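Local coordinates for protein cellobiose 2-epimerase (Spirochaeta thermophila DSM 6192, PDB 5ZIG) that probably catalyses the reversible epimerisation of cellobiose to 4-O-beta-D-glucopyranosyl-D-mannose, as a member of the N-acylglucosamine 2-epimerase family, at residues L27-G32 with G43-G48; S279-V284 with Y329-E334; E320-F325 with R395-I400. All coordinates share one frame; numbering follows the deposited sequence.

Contact 1. Residues L27-G32 with G43-G48; sequences LPFWLG and GSITTG
The backbones approach most closely at Trp-30 and Ile-45, where the CA atoms are still 10.4 Å apart, so the contact between the last turn of helix 7-31 and residues 43-48 is made by side chains. No hydrogen bond joins the two segments. One side chain, Ile-45, carries the second segment's share. It points toward the helix and divides its two branches between two aromatic rings. The longer branch reaches Trp-30: CD1 of Ile-45 lies 3.5 Å from CZ3 of Trp-30 and 4.0 Å from its CH2, at the six-membered end of the indole. The shorter branch meets Phe-29, with CG2 of Ile-45 4.1 Å from CZ of Phe-29. Both methyls approach their rings obliquely. The torsions of Ile-45 explain the division: CG1 lies beside the backbone N (chi1 -52°), CG2 is anti to that N, and a near-extended chi2 of 153° carries CD1 forward to the indole. The two rings also meet each other. Phe-29 turns its edge to the indole, and its CD2 stands 3.8 Å above the Trp-30 plane, over the centre. Ile-45 therefore touches both members of an aromatic pair. The polar end of Trp-30 points to another partner, as NE1 is hydrogen-bonded to Glu-359 OE2. Its ring also meets that of His-63 and touches Phe-67 of helix 57-73. Backbone hydrogen bonds tie Ile-45 to Lys-376 and Gly-377. Beyond it, Thr-46 N bonds to Gly-48 O at 3.2 Å, where the chain turns between the short antiparallel strands 44-45 and 49-50. A small hairpin is thus packed on the C-terminal end of a long helix, in keeping with the helix-connecting segments at the ends of an (alpha/alpha)6 barrel, the fold of this epimerase family.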
# COMPACT_ATOMS: atom_id res chain seq x y z
N LEU A 27 -3.65 -6.68 14.79
CA LEU A 27 -4.23 -7.97 14.41
C LEU A 27 -5.41 -8.39 15.28
O LEU A 27 -6.43 -8.84 14.72
CB LEU A 27 -3.13 -9.05 14.38
CG LEU A 27 -2.00 -8.86 13.34
CD1 LEU A 27 -0.89 -9.92 13.44
CD2 LEU A 27 -2.60 -8.90 11.91
N PRO A 28 -5.38 -8.26 16.61
CA PRO A 28 -6.56 -8.69 17.39
C PRO A 28 -7.82 -7.92 17.05
O PRO A 28 -8.91 -8.48 17.11
CB PRO A 28 -6.13 -8.44 18.85
CG PRO A 28 -4.65 -8.50 18.82
CD PRO A 28 -4.24 -7.92 17.49
N PHE A 29 -7.70 -6.65 16.66
CA PHE A 29 -8.89 -5.91 16.30
C PHE A 29 -9.50 -6.46 15.01
O PHE A 29 -10.71 -6.65 14.92
CB PHE A 29 -8.55 -4.42 16.17
CG PHE A 29 -9.65 -3.58 15.57
CD1 PHE A 29 -10.51 -2.85 16.39
CD2 PHE A 29 -9.77 -3.46 14.20
CE1 PHE A 29 -11.48 -2.03 15.85
CE2 PHE A 29 -10.77 -2.66 13.65
CZ PHE A 29 -11.62 -1.94 14.49
N TRP A 30 -8.66 -6.75 14.01
CA TRP A 30 -9.21 -7.22 12.74
C TRP A 30 -9.70 -8.66 12.86
O TRP A 30 -10.71 -9.01 12.25
CB TRP A 30 -8.17 -7.06 11.63
CG TRP A 30 -7.98 -5.63 11.31
CD1 TRP A 30 -6.87 -4.87 11.58
CD2 TRP A 30 -8.93 -4.75 10.70
NE1 TRP A 30 -7.08 -3.58 11.16
CE2 TRP A 30 -8.33 -3.49 10.60
CE3 TRP A 30 -10.24 -4.93 10.20
CZ2 TRP A 30 -9.00 -2.38 10.04
CZ3 TRP A 30 -10.88 -3.84 9.63
CH2 TRP A 30 -10.26 -2.59 9.55
N LEU A 31 -9.01 -9.48 13.65
CA LEU A 31 -9.45 -10.85 13.88
C LEU A 31 -10.88 -10.89 14.38
O LEU A 31 -11.60 -11.85 14.09
CB LEU A 31 -8.54 -11.56 14.89
CG LEU A 31 -7.31 -12.28 14.36
CD1 LEU A 31 -6.53 -12.93 15.51
CD2 LEU A 31 -7.71 -13.29 13.33
N GLY A 32 -11.29 -9.88 15.15
CA GLY A 32 -12.64 -9.79 15.63
C GLY A 32 -13.63 -9.17 14.67
O GLY A 32 -14.74 -8.82 15.10
N GLY A 43 -17.72 -4.85 6.03
CA GLY A 43 -17.42 -3.87 4.99
C GLY A 43 -17.22 -2.46 5.48
O GLY A 43 -16.57 -1.68 4.77
N SER A 44 -17.76 -2.12 6.65
CA SER A 44 -17.59 -0.78 7.22
C SER A 44 -17.63 -0.85 8.74
O SER A 44 -18.53 -1.49 9.31
CB SER A 44 -18.69 0.16 6.71
OG SER A 44 -18.41 1.48 7.14
N ILE A 45 -16.67 -0.17 9.40
CA ILE A 45 -16.55 -0.16 10.86
C ILE A 45 -16.33 1.27 11.33
O ILE A 45 -15.39 1.94 10.88
CB ILE A 45 -15.39 -1.03 11.38
CG1 ILE A 45 -15.46 -2.45 10.82
CG2 ILE A 45 -15.33 -1.02 12.93
CD1 ILE A 45 -14.09 -3.10 10.75
N THR A 46 -17.16 1.73 12.28
CA THR A 46 -16.92 2.98 12.98
C THR A 46 -16.78 2.64 14.46
O THR A 46 -15.72 2.17 14.88
CB THR A 46 -18.05 3.98 12.74
OG1 THR A 46 -19.26 3.46 13.31
CG2 THR A 46 -18.24 4.23 11.25
N THR A 47 -17.83 2.86 15.26
CA THR A 47 -17.88 2.39 16.64
C THR A 47 -18.05 0.88 16.71
O THR A 47 -17.66 0.25 17.70
CB THR A 47 -19.04 3.06 17.38
OG1 THR A 47 -20.24 2.33 17.11
CG2 THR A 47 -19.24 4.49 16.91
N GLY A 48 -18.66 0.29 15.69
CA GLY A 48 -18.81 -1.14 15.56
C GLY A 48 -19.02 -1.45 14.09
O GLY A 48 -19.14 -0.53 13.27

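Contact 2. Residues S279-V284 with Y329-E334; sequences SWIRPV and YSLFEE
Leu-331 makes the first touch along residues 329-334, its CD1 4.5 Å from CG2 of Ile-281 on helix 275-294. Phe-332 follows and carries most of the contact. Its ring lies alongside CB, CG, NE and CZ of Arg-282. CG of Arg-282 sits over the ring face, 3.7 Å from the centroid and 17° off the normal, a CH-pi contact. CB of Leu-331 lies over the opposite face, toward its rim. Farther along, CD1 of Phe-332 lies 3.4 Å from NH2 of Arg-282, over one face of the guanidinium. The guanidinium is not stacked flat, since the planes are 49° apart. Here helix 315-332, of the inner ring of an (alpha/alpha)6 barrel, ends against an outer-ring helix. Glu-333 leaves the helix with positive phi, although its N still bonds to Tyr-329 O. The chain then brings Glu-334 to the edge of the same guanidinium. NH1 of Arg-282 forms a salt bridge with OE2 of Glu-334; the hydrogen bond within it is long and weak at 3.4 Å. The carboxylate stands nearly perpendicular to the guanidinium. A water bridges the pair, donating to OE1 of Glu-334 at 2.9 Å and accepting a weak bond from NH1 of Arg-282.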
# COMPACT_ATOMS: atom_id res chain seq x y z
N SER A 279 20.62 8.76 -7.27
CA SER A 279 20.53 10.18 -7.64
C SER A 279 19.10 10.59 -7.94
O SER A 279 18.68 11.70 -7.61
CB SER A 279 21.43 10.47 -8.84
OG SER A 279 22.75 10.07 -8.56
N TRP A 280 18.33 9.70 -8.57
CA TRP A 280 16.94 9.99 -8.87
C TRP A 280 16.11 10.15 -7.60
O TRP A 280 15.40 11.14 -7.42
CB TRP A 280 16.37 8.86 -9.73
CG TRP A 280 14.90 8.90 -9.96
CD1 TRP A 280 14.11 10.00 -9.98
CD2 TRP A 280 14.04 7.77 -10.21
NE1 TRP A 280 12.80 9.63 -10.23
CE2 TRP A 280 12.74 8.27 -10.39
CE3 TRP A 280 14.26 6.39 -10.34
CZ2 TRP A 280 11.64 7.44 -10.67
CZ3 TRP A 280 13.16 5.56 -10.61
CH2 TRP A 280 11.88 6.09 -10.78
N ILE A 281 16.21 9.17 -6.70
CA ILE A 281 15.28 9.08 -5.59
C ILE A 281 15.65 10.04 -4.46
O ILE A 281 14.78 10.50 -3.72
CB ILE A 281 15.21 7.61 -5.13
CG1 ILE A 281 14.19 6.86 -5.98
CG2 ILE A 281 14.90 7.47 -3.65
CD1 ILE A 281 12.77 7.36 -5.81
N ARG A 282 16.94 10.38 -4.33
CA ARG A 282 17.39 11.19 -3.19
C ARG A 282 16.64 12.51 -3.07
O ARG A 282 16.17 12.82 -1.96
CB ARG A 282 18.90 11.42 -3.30
CG ARG A 282 19.59 11.64 -1.94
CD ARG A 282 20.92 12.35 -2.07
NE ARG A 282 22.05 11.47 -1.78
CZ ARG A 282 22.69 11.42 -0.61
NH1 ARG A 282 22.32 12.20 0.39
NH2 ARG A 282 23.70 10.57 -0.45
N PRO A 283 16.48 13.32 -4.12
CA PRO A 283 15.76 14.59 -3.93
C PRO A 283 14.29 14.41 -3.56
O PRO A 283 13.74 15.29 -2.90
CB PRO A 283 15.92 15.28 -5.29
CG PRO A 283 16.18 14.20 -6.23
CD PRO A 283 16.99 13.20 -5.49
N VAL A 284 13.65 13.32 -3.98
CA VAL A 284 12.29 13.04 -3.51
C VAL A 284 12.30 12.83 -2.00
O VAL A 284 11.45 13.36 -1.28
CB VAL A 284 11.71 11.82 -4.26
CG1 VAL A 284 10.33 11.43 -3.72
CG2 VAL A 284 11.61 12.12 -5.74
N TYR A 329 17.57 5.79 5.17
CA TYR A 329 18.80 5.58 5.90
C TYR A 329 19.62 4.46 5.26
O TYR A 329 20.79 4.64 4.94
CB TYR A 329 18.52 5.27 7.37
CG TYR A 329 19.77 4.82 8.11
CD1 TYR A 329 20.77 5.72 8.45
CD2 TYR A 329 19.95 3.48 8.44
CE1 TYR A 329 21.92 5.30 9.11
CE2 TYR A 329 21.10 3.06 9.10
CZ TYR A 329 22.08 3.96 9.43
OH TYR A 329 23.21 3.51 10.10
N SER A 330 18.99 3.30 5.03
CA SER A 330 19.71 2.17 4.45
C SER A 330 20.28 2.50 3.08
O SER A 330 21.28 1.91 2.67
CB SER A 330 18.79 0.96 4.35
OG SER A 330 18.37 0.56 5.64
N LEU A 331 19.67 3.44 2.36
CA LEU A 331 20.16 3.79 1.03
C LEU A 331 21.33 4.75 1.10
O LEU A 331 22.33 4.57 0.40
CB LEU A 331 19.04 4.40 0.19
CG LEU A 331 18.01 3.50 -0.48
CD1 LEU A 331 17.13 4.35 -1.38
CD2 LEU A 331 18.68 2.38 -1.27
N PHE A 332 21.22 5.80 1.92
CA PHE A 332 22.18 6.89 1.90
C PHE A 332 22.99 6.99 3.19
O PHE A 332 23.87 7.85 3.28
CB PHE A 332 21.45 8.21 1.60
CG PHE A 332 20.63 8.18 0.33
CD1 PHE A 332 21.25 8.21 -0.91
CD2 PHE A 332 19.24 8.08 0.38
CE1 PHE A 332 20.51 8.17 -2.09
CE2 PHE A 332 18.49 8.03 -0.79
CZ PHE A 332 19.13 8.07 -2.03
N GLU A 333 22.70 6.15 4.18
CA GLU A 333 23.48 6.05 5.41
C GLU A 333 23.61 7.40 6.11
O GLU A 333 24.66 7.75 6.66
CB GLU A 333 24.85 5.43 5.12
CG GLU A 333 24.79 4.18 4.27
CD GLU A 333 26.16 3.55 4.06
OE1 GLU A 333 26.49 2.60 4.80
OE2 GLU A 333 26.90 4.03 3.18
N GLU A 334 22.53 8.18 6.08
CA GLU A 334 22.50 9.46 6.77
C GLU A 334 21.59 9.33 7.99
O GLU A 334 20.36 9.30 7.83
CB GLU A 334 22.03 10.58 5.85
CG GLU A 334 23.07 10.97 4.80
CD GLU A 334 22.64 12.15 3.95
OE1 GLU A 334 21.42 12.33 3.76
OE2 GLU A 334 23.53 12.89 3.46
O HOH W 1 19.73 12.75 1.42

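Contact 3. Residues E320-F325 with R395-I400; sequences EAFVGF and RRIDTI
The side chains of Val-323 and Arg-396 cross at about a right angle where two helices of the inner ring of the (alpha/alpha)6 barrel, 315-332 and 384-402, lie side by side. Their CA atoms are 8.7 Å apart, the nearest pair across the segments. The arginine spans this gap with an extended chain. Its CG lies beside the backbone N (chi1 -74°), and CG to NE then runs out almost straight toward the neighbouring helix. The valine answers with one methyl. Its CG1, anti to the backbone N, comes 3.7 Å from NE of Arg-396 and 4.0 Å from NH2. The methyl reaches the guanidinium obliquely, and the touch is one of van der Waals packing. The charged group has its polar partners outside the two segments: NE of Arg-396 forms a salt bridge with Glu-392 OE1, one turn back on its own helix, and NH1 bonds to Asn-327 OD1 on the facing helix. These bonds are consistent with a guanidinium of restricted rotation beside the valine. Trp-259 of helix 251-269 touches both Val-323 and Arg-396. A second, looser pair lies beside the first. Phe-322 presents its ring edge to Ile-397, with CD1 of the isoleucine near the ring plane. The phenylalanine has CG anti to the backbone N (chi1 178°), and this torsion brings the far end of the ring, CZ, near Ile-397. Both residues are buried, and both touch Leu-18 of helix 7-31. One buried apolar pair and one arginine-valine pair thus join the two segments. In the apolar pair, CZ of Phe-322 is 4.5 Å from CD1 of Ile-397.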
# COMPACT_ATOMS: atom_id res chain seq x y z
N GLU A 320 3.55 5.21 6.01
CA GLU A 320 4.47 5.10 4.88
C GLU A 320 5.69 6.00 5.06
O GLU A 320 6.78 5.66 4.59
CB GLU A 320 3.77 5.45 3.57
CG GLU A 320 2.69 4.46 3.19
CD GLU A 320 3.22 3.07 3.14
OE1 GLU A 320 4.43 2.92 2.84
OE2 GLU A 320 2.44 2.13 3.41
N ALA A 321 5.50 7.15 5.70
CA ALA A 321 6.64 8.00 6.00
C ALA A 321 7.61 7.30 6.93
O ALA A 321 8.83 7.44 6.78
CB ALA A 321 6.16 9.32 6.59
N PHE A 322 7.10 6.46 7.84
CA PHE A 322 7.98 5.66 8.70
C PHE A 322 8.84 4.69 7.88
O PHE A 322 10.07 4.69 7.98
CB PHE A 322 7.13 4.92 9.73
CG PHE A 322 7.90 4.03 10.63
CD1 PHE A 322 8.86 4.56 11.51
CD2 PHE A 322 7.68 2.66 10.62
CE1 PHE A 322 9.57 3.73 12.35
CE2 PHE A 322 8.40 1.82 11.45
CZ PHE A 322 9.35 2.35 12.33
N VAL A 323 8.21 3.86 7.04
CA VAL A 323 8.98 2.90 6.24
C VAL A 323 9.91 3.63 5.29
O VAL A 323 11.06 3.23 5.09
CB VAL A 323 8.05 1.93 5.50
CG1 VAL A 323 8.87 0.86 4.81
CG2 VAL A 323 7.09 1.30 6.48
N GLY A 324 9.46 4.77 4.77
CA GLY A 324 10.26 5.51 3.83
C GLY A 324 11.51 6.09 4.46
O GLY A 324 12.57 6.13 3.83
N PHE A 325 11.41 6.55 5.71
CA PHE A 325 12.57 7.14 6.36
C PHE A 325 13.59 6.08 6.73
O PHE A 325 14.80 6.32 6.64
CB PHE A 325 12.12 7.96 7.58
CG PHE A 325 11.47 9.26 7.23
CD1 PHE A 325 12.02 10.08 6.25
CD2 PHE A 325 10.32 9.68 7.87
CE1 PHE A 325 11.43 11.28 5.91
CE2 PHE A 325 9.73 10.87 7.55
CZ PHE A 325 10.27 11.68 6.57
N ARG A 395 11.83 -5.84 10.45
CA ARG A 395 12.91 -6.42 9.68
C ARG A 395 14.02 -5.42 9.44
O ARG A 395 15.21 -5.78 9.51
CB ARG A 395 12.39 -6.95 8.34
CG ARG A 395 13.18 -8.15 7.84
CD ARG A 395 12.99 -8.35 6.34
NE ARG A 395 13.23 -7.12 5.58
CZ ARG A 395 12.28 -6.41 4.98
NH1 ARG A 395 11.02 -6.80 5.05
NH2 ARG A 395 12.59 -5.31 4.30
N ARG A 396 13.67 -4.17 9.15
CA ARG A 396 14.68 -3.18 8.83
C ARG A 396 15.44 -2.76 10.07
O ARG A 396 16.67 -2.60 10.02
CB ARG A 396 14.03 -1.96 8.17
CG ARG A 396 13.58 -2.18 6.73
CD ARG A 396 12.65 -1.02 6.34
NE ARG A 396 11.96 -1.23 5.07
CZ ARG A 396 12.45 -0.89 3.88
NH1 ARG A 396 13.64 -0.32 3.79
NH2 ARG A 396 11.74 -1.13 2.79
N ILE A 397 14.74 -2.53 11.18
CA ILE A 397 15.42 -2.09 12.40
C ILE A 397 16.37 -3.18 12.88
O ILE A 397 17.52 -2.91 13.24
CB ILE A 397 14.41 -1.66 13.48
CG1 ILE A 397 13.94 -0.23 13.21
CG2 ILE A 397 15.05 -1.68 14.85
CD1 ILE A 397 12.82 0.23 14.15
N ASP A 398 15.91 -4.44 12.86
CA ASP A 398 16.76 -5.58 13.22
C ASP A 398 18.05 -5.59 12.42
O ASP A 398 19.14 -5.78 12.97
CB ASP A 398 16.02 -6.90 13.00
CG ASP A 398 15.00 -7.19 14.07
OD1 ASP A 398 14.84 -6.38 15.00
OD2 ASP A 398 14.35 -8.25 13.98
N THR A 399 17.94 -5.47 11.09
CA THR A 399 19.11 -5.40 10.22
C THR A 399 20.04 -4.27 10.64
O THR A 399 21.27 -4.43 10.66
CB THR A 399 18.67 -5.22 8.77
OG1 THR A 399 18.14 -6.45 8.27
CG2 THR A 399 19.84 -4.77 7.89
N ILE A 400 19.46 -3.12 11.01
CA ILE A 400 20.28 -2.00 11.45
C ILE A 400 21.03 -2.36 12.73
O ILE A 400 22.24 -2.18 12.83
CB ILE A 400 19.41 -0.75 11.64
CG1 ILE A 400 18.84 -0.28 10.29
CG2 ILE A 400 20.22 0.36 12.33
CD1 ILE A 400 18.06 1.02 10.39

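Contacts 2 and 3 share helix 315-332. Their centres are 13 Å apart, and they touch through Tyr-329 CD2 and Ile-400 CD1 at 3.7 Å. One links this helix to the outer ring, the other to its inner-ring neighbour. Their segments alternate along the chain. Contact 1 is closed before either begins. Its centre lies 37 Å from that of contact 2, on the opposite side of the chain's centre, and 26 Å from that of contact 3. Helix 7-31 connects the regions: it ends in contact 1 and touches Phe-322 and Ile-397 of contact 3. In this family the active site probably lies in the barrel's central pocket.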